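Local coordinates for protein-glutamine deamidase Cif (Burkholderia pseudomallei, PDB 3GQM) that deamidates a glutamine of host NEDD8 to glutamate, shutting down cullin-RING ubiquitin ligases and blocking the host cell cycle, at residues K113-K118 with H258-R263; L99-C104 with A189-D194. All blocks are in the same frame, centred on the assembly; numbering follows the deposited sequence.

Contact 1: K113-K118 with H258-R263; sequences KLMTEK and HEYDFR
Lys113 NZ is gripped by four oxygens. Glu117 OE2 pairs with it in a salt bridge at 2.7 Å through its syn lone pair, and the backbone O atoms of Tyr58, Thr60 and Ile122 are the others. This cluster joins the C-terminal end of helix 104-116 to those three residues. The helix begins at the inferred active-site cysteine in this papain-like (clan CA) fold. Its end packs on strand 253-260, an outer strand of the antiparallel sheet. Thr116 lies over one face of the His258 imidazole, with CB 4.2 Å from the ring centroid in a CH-pi contact. The ring is held in rotation by His258 ND1, which donates in the ring plane to Glu259 O at 2.6 Å, 159° at the hydrogen. A water also donates to Glu259 O and, at 2.6 Å, to Thr116 O, joining the backbones. Thr116 OG1 turns back to Phe112 O. Tyr260 CB sits 3.2 Å from Met115 O, while Tyr260 OH is hydrogen-bonded to Asp164 OD1. Met115 bends at chi3 (60°), and its CE comes over one face of the Tyr260 ring in a Met-aromatic CH-pi contact, nearest Tyr260 CE2 at 3.4 Å and offset toward the rim.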
loop_
_atom_site.group_PDB
_atom_site.type_symbol
_atom_site.label_atom_id
_atom_site.label_comp_id
_atom_site.label_asym_id
_atom_site.label_seq_id
_atom_site.Cartn_x
_atom_site.Cartn_y
_atom_site.Cartn_z
ATOM N N LYS A 113 -8.182 -0.593 2.714
ATOM C CA LYS A 113 -9.491 -0.209 3.249
ATOM C C LYS A 113 -10.189 0.736 2.275
ATOM O O LYS A 113 -11.369 0.490 1.928
ATOM C CB LYS A 113 -9.361 0.442 4.644
ATOM C CG LYS A 113 -8.999 -0.595 5.781
ATOM C CD LYS A 113 -8.652 0.146 7.111
ATOM C CE LYS A 113 -9.853 1.004 7.650
ATOM N NZ LYS A 113 -10.824 0.078 8.267
ATOM N N LEU A 114 -9.474 1.776 1.802
ATOM C CA LEU A 114 -10.072 2.706 0.807
ATOM C C LEU A 114 -10.679 1.991 -0.406
ATOM O O LEU A 114 -11.768 2.346 -0.857
ATOM C CB LEU A 114 -9.072 3.751 0.303
ATOM C CG LEU A 114 -9.637 5.001 -0.392
ATOM C CD1 LEU A 114 -10.406 5.858 0.571
ATOM C CD2 LEU A 114 -8.557 5.839 -0.978
ATOM N N MET A 115 -9.992 0.985 -0.920
ATOM C CA MET A 115 -10.468 0.297 -2.123
ATOM C C MET A 115 -11.676 -0.634 -1.871
ATOM O O MET A 115 -12.572 -0.707 -2.708
ATOM C CB MET A 115 -9.301 -0.495 -2.735
ATOM C CG MET A 115 -8.201 0.420 -3.248
ATOM S SD MET A 115 -6.795 -0.471 -3.898
ATOM C CE MET A 115 -7.595 -1.409 -5.210
ATOM N N THR A 116 -11.666 -1.345 -0.727
ATOM C CA THR A 116 -12.549 -2.479 -0.478
ATOM C C THR A 116 -13.785 -2.154 0.352
ATOM O O THR A 116 -14.732 -2.897 0.301
ATOM C CB THR A 116 -11.803 -3.613 0.274
ATOM O OG1 THR A 116 -11.231 -3.104 1.482
ATOM C CG2 THR A 116 -10.678 -4.219 -0.603
ATOM N N GLU A 117 -13.786 -1.073 1.115
ATOM C CA GLU A 117 -14.875 -0.822 2.091
ATOM C C GLU A 117 -16.095 -0.171 1.446
ATOM O O GLU A 117 -15.981 0.614 0.505
ATOM C CB GLU A 117 -14.419 0.044 3.275
ATOM C CG GLU A 117 -13.619 -0.754 4.296
ATOM C CD GLU A 117 -13.067 0.073 5.456
ATOM O OE1 GLU A 117 -12.991 1.332 5.371
ATOM O OE2 GLU A 117 -12.677 -0.571 6.462
ATOM N N LYS A 118 -17.252 -0.479 1.996
ATOM C CA LYS A 118 -18.467 0.210 1.600
ATOM C C LYS A 118 -19.038 0.736 2.910
ATOM O O LYS A 118 -18.745 1.859 3.320
ATOM C CB LYS A 118 -19.389 -0.805 0.922
ATOM C CG LYS A 118 -20.425 -0.245 0.006
ATOM C CD LYS A 118 -21.649 0.284 0.723
ATOM C CE LYS A 118 -22.892 0.125 -0.147
ATOM N NZ LYS A 118 -22.530 -0.037 -1.596
ATOM N N HIS A 258 -8.933 -9.664 -1.868
ATOM C CA HIS A 258 -10.265 -9.236 -1.468
ATOM C C HIS A 258 -10.867 -8.514 -2.650
ATOM O O HIS A 258 -10.264 -7.580 -3.194
ATOM C CB HIS A 258 -10.135 -8.242 -0.315
ATOM C CG HIS A 258 -11.408 -7.991 0.414
ATOM N ND1 HIS A 258 -12.506 -7.413 -0.183
ATOM C CD2 HIS A 258 -11.762 -8.227 1.705
ATOM C CE1 HIS A 258 -13.488 -7.313 0.702
ATOM N NE2 HIS A 258 -13.064 -7.804 1.851
ATOM N N GLU A 259 -12.095 -8.869 -2.997
ATOM C CA GLU A 259 -12.773 -8.156 -4.067
ATOM C C GLU A 259 -13.033 -6.709 -3.691
ATOM O O GLU A 259 -13.117 -6.354 -2.490
ATOM C CB GLU A 259 -14.113 -8.823 -4.455
ATOM C CG GLU A 259 -15.112 -8.930 -3.320
ATOM C CD GLU A 259 -16.342 -9.753 -3.733
ATOM O OE1 GLU A 259 -17.110 -9.248 -4.564
ATOM O OE2 GLU A 259 -16.520 -10.909 -3.262
ATOM N N TYR A 260 -13.171 -5.883 -4.723
ATOM C CA TYR A 260 -13.673 -4.539 -4.526
ATOM C C TYR A 260 -14.564 -4.113 -5.673
ATOM O O TYR A 260 -14.421 -4.581 -6.829
ATOM C CB TYR A 260 -12.518 -3.529 -4.292
ATOM C CG TYR A 260 -11.620 -3.205 -5.488
ATOM C CD1 TYR A 260 -11.929 -2.146 -6.369
ATOM C CD2 TYR A 260 -10.465 -3.973 -5.735
ATOM C CE1 TYR A 260 -11.106 -1.839 -7.456
ATOM C CE2 TYR A 260 -9.628 -3.676 -6.818
ATOM C CZ TYR A 260 -9.932 -2.597 -7.656
ATOM O OH TYR A 260 -9.094 -2.363 -8.697
ATOM N N ASP A 261 -15.500 -3.248 -5.329
ATOM C CA ASP A 261 -16.295 -2.519 -6.290
ATOM C C ASP A 261 -15.537 -1.293 -6.786
ATOM O O ASP A 261 -15.242 -0.401 -6.007
ATOM C CB ASP A 261 -17.561 -1.995 -5.625
ATOM C CG ASP A 261 -18.462 -1.312 -6.622
ATOM O OD1 ASP A 261 -19.257 -2.036 -7.241
ATOM O OD2 ASP A 261 -18.355 -0.081 -6.824
ATOM N N PHE A 262 -15.279 -1.203 -8.075
ATOM C CA PHE A 262 -14.601 -0.004 -8.574
ATOM C C PHE A 262 -15.251 1.357 -8.304
ATOM O O PHE A 262 -14.562 2.347 -8.019
ATOM C CB PHE A 262 -14.281 -0.148 -10.069
ATOM C CG PHE A 262 -13.470 0.970 -10.596
ATOM C CD1 PHE A 262 -12.093 1.029 -10.310
ATOM C CD2 PHE A 262 -14.074 1.987 -11.353
ATOM C CE1 PHE A 262 -11.321 2.095 -10.766
ATOM C CE2 PHE A 262 -13.328 3.059 -11.832
ATOM C CZ PHE A 262 -11.949 3.125 -11.550
ATOM N N ARG A 263 -16.560 1.448 -8.452
ATOM C CA ARG A 263 -17.236 2.743 -8.188
ATOM C C ARG A 263 -17.204 3.097 -6.717
ATOM O O ARG A 263 -17.140 4.268 -6.372
ATOM C CB ARG A 263 -18.713 2.729 -8.639
ATOM C CG ARG A 263 -18.887 2.694 -10.161
ATOM C CD ARG A 263 -20.389 2.957 -10.500
ATOM N NE ARG A 263 -20.689 2.748 -11.912
ATOM C CZ ARG A 263 -20.270 3.566 -12.883
ATOM N NH1 ARG A 263 -20.587 3.301 -14.140
ATOM N NH2 ARG A 263 -19.544 4.644 -12.592
HETATM O O HOH W 1 -15.217 -5.123 -0.933
#

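Contact 2: L99-C104 with A189-D194; sequences LMTPVC and AVRVED
Thr101 turns OG1 anti to its backbone N (chi1 -159°), and Glu193 bends at chi2 (97°) to bring its carboxylate to the Thr101 hydroxyl. Thr101 OG1 donates to Glu193 OE1 at 2.8 Å, on the syn lone pair. The same hydroxyl accepts from a water 2.8 Å from OG1. This water is held by three bonds. It also donates to Pro102 O, and it accepts from Val192 N at 2.8 Å. Arg191 is the N-cap residue of helix 192-199, so the water takes up an N-H of the first helical turn, and the helix end would probably polarise it. Pro102 O has a second donor in Ser180 OG. The site lies in the papain-like (clan CA) core. The loop runs into helix 104-116, with Val103 at its N-cap and Cys104, an inferred catalytic residue beside His159, at its first position. Next to these polar atoms, Pro102 CG meets Val192 CG1 at 4.1 Å, the two side chains crossing at about a right angle. Trp54 touches both. Arg191 passes Thr101 at about a right angle, its CG 3.9 Å from Thr101 OG1. Arg191 NH1 forms a salt bridge with Asp194 OD2, donating at 2.8 Å from above the carboxylate plane. Arg191 NH2 and Glu193 OE2 form a long salt bridge, 3.8 Å, purely electrostatic because the oxygen stands off the guanidinium plane with no N-H aimed at it.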
loop_
_atom_site.group_PDB
_atom_site.type_symbol
_atom_site.label_atom_id
_atom_site.label_comp_id
_atom_site.label_asym_id
_atom_site.label_seq_id
_atom_site.Cartn_x
_atom_site.Cartn_y
_atom_site.Cartn_z
ATOM N N LEU A 99 1.997 16.699 8.712
ATOM C CA LEU A 99 1.286 15.801 7.831
ATOM C C LEU A 99 2.241 14.671 7.526
ATOM O O LEU A 99 3.462 14.832 7.567
ATOM C CB LEU A 99 0.801 16.508 6.573
ATOM C CG LEU A 99 -0.206 17.656 6.767
ATOM C CD1 LEU A 99 -1.045 17.728 5.517
ATOM C CD2 LEU A 99 -1.079 17.411 7.988
ATOM N N MET A 100 1.696 13.502 7.281
ATOM C CA MET A 100 2.596 12.399 7.141
ATOM C C MET A 100 2.655 11.828 5.731
ATOM O O MET A 100 1.710 11.956 4.977
ATOM C CB MET A 100 2.295 11.353 8.190
ATOM C CG MET A 100 0.985 10.649 8.065
ATOM S SD MET A 100 0.890 9.551 9.505
ATOM C CE MET A 100 2.558 8.842 9.546
ATOM N N THR A 101 3.808 11.268 5.380
ATOM C CA THR A 101 3.878 10.336 4.269
ATOM C C THR A 101 4.152 8.958 4.903
ATOM O O THR A 101 5.070 8.796 5.676
ATOM C CB THR A 101 4.863 10.799 3.145
ATOM O OG1 THR A 101 4.536 10.146 1.903
ATOM C CG2 THR A 101 6.318 10.615 3.546
ATOM N N PRO A 102 3.291 7.988 4.623
ATOM C CA PRO A 102 3.200 6.750 5.399
ATOM C C PRO A 102 4.286 5.690 5.066
ATOM O O PRO A 102 4.646 5.542 3.903
ATOM C CB PRO A 102 1.821 6.218 4.965
ATOM C CG PRO A 102 1.715 6.679 3.563
ATOM C CD PRO A 102 2.218 8.076 3.616
ATOM N N VAL A 103 4.774 4.976 6.091
ATOM C CA VAL A 103 5.558 3.724 5.936
ATOM C C VAL A 103 4.704 2.647 5.256
ATOM O O VAL A 103 3.482 2.810 5.108
ATOM C CB VAL A 103 6.066 3.193 7.333
ATOM C CG1 VAL A 103 6.638 4.326 8.107
ATOM C CG2 VAL A 103 4.919 2.540 8.150
ATOM N N CYS A 104 5.346 1.567 4.815
ATOM C CA CYS A 104 4.719 0.586 3.930
ATOM C C CYS A 104 3.444 -0.057 4.489
ATOM O O CYS A 104 2.443 -0.173 3.771
ATOM C CB CYS A 104 5.720 -0.500 3.550
ATOM S SG CYS A 104 6.186 -1.523 4.965
ATOM N N ALA A 189 14.106 3.950 -0.632
ATOM C CA ALA A 189 12.925 4.634 -0.126
ATOM C C ALA A 189 12.072 5.185 -1.266
ATOM O O ALA A 189 12.603 5.709 -2.259
ATOM C CB ALA A 189 13.298 5.737 0.820
ATOM N N VAL A 190 10.753 5.043 -1.136
ATOM C CA VAL A 190 9.827 5.693 -2.095
ATOM C C VAL A 190 8.532 6.119 -1.395
ATOM O O VAL A 190 7.982 5.365 -0.619
ATOM C CB VAL A 190 9.584 4.821 -3.346
ATOM C CG1 VAL A 190 8.816 3.500 -3.004
ATOM C CG2 VAL A 190 8.891 5.644 -4.491
ATOM N N ARG A 191 8.125 7.361 -1.608
ATOM C CA ARG A 191 6.897 7.909 -1.047
ATOM C C ARG A 191 5.747 7.315 -1.877
ATOM O O ARG A 191 5.914 7.128 -3.072
ATOM C CB ARG A 191 6.893 9.446 -1.223
ATOM C CG ARG A 191 7.825 10.174 -0.236
ATOM C CD ARG A 191 8.116 11.600 -0.706
ATOM N NE ARG A 191 6.943 12.456 -0.616
ATOM C CZ ARG A 191 6.399 13.137 -1.627
ATOM N NH1 ARG A 191 6.905 13.070 -2.859
ATOM N NH2 ARG A 191 5.329 13.890 -1.399
ATOM N N VAL A 192 4.594 7.062 -1.269
ATOM C CA VAL A 192 3.426 6.579 -2.057
ATOM C C VAL A 192 3.066 7.580 -3.198
ATOM O O VAL A 192 2.821 7.177 -4.342
ATOM C CB VAL A 192 2.201 6.221 -1.153
ATOM C CG1 VAL A 192 1.556 7.505 -0.487
ATOM C CG2 VAL A 192 1.177 5.414 -1.917
ATOM N N GLU A 193 3.153 8.887 -2.909
ATOM C CA GLU A 193 2.798 9.900 -3.935
ATOM C C GLU A 193 3.669 9.781 -5.176
ATOM O O GLU A 193 3.152 9.881 -6.272
ATOM C CB GLU A 193 2.889 11.329 -3.393
ATOM C CG GLU A 193 1.965 11.560 -2.177
ATOM C CD GLU A 193 2.676 11.420 -0.842
ATOM O OE1 GLU A 193 3.571 10.557 -0.676
ATOM O OE2 GLU A 193 2.303 12.192 0.068
ATOM N N ASP A 194 4.986 9.607 -4.988
ATOM C CA ASP A 194 5.926 9.495 -6.093
ATOM C C ASP A 194 5.684 8.184 -6.805
ATOM O O ASP A 194 5.641 8.137 -8.034
ATOM C CB ASP A 194 7.391 9.609 -5.593
ATOM C CG ASP A 194 7.726 11.020 -5.094
ATOM O OD1 ASP A 194 7.172 11.995 -5.659
ATOM O OD2 ASP A 194 8.498 11.192 -4.136
HETATM O O HOH W 2 4.727 7.352 1.515
#

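From the N terminus the chain first enters contact 2 at 99-104, the loop leading into helix 104-116. At the far end of that helix it enters contact 1 at 113-118. It then builds strands 147-154, 159-165 and 176-178 before reaching 189-194. There contact 2 closes a loop of 84 residues. Contact 1 closes its longer loop, 139 residues, at 258-263, where the last sheet strand ends and helix 262-273 begins. The two contacts therefore cross along the chain. Contact 2 ties the loop leading into helix 104-116 to the start of helix 192-199, and contact 1 ties the end of helix 104-116 to strand 253-260. Their centres are 21 Å apart, on opposite sides of the chain's centre.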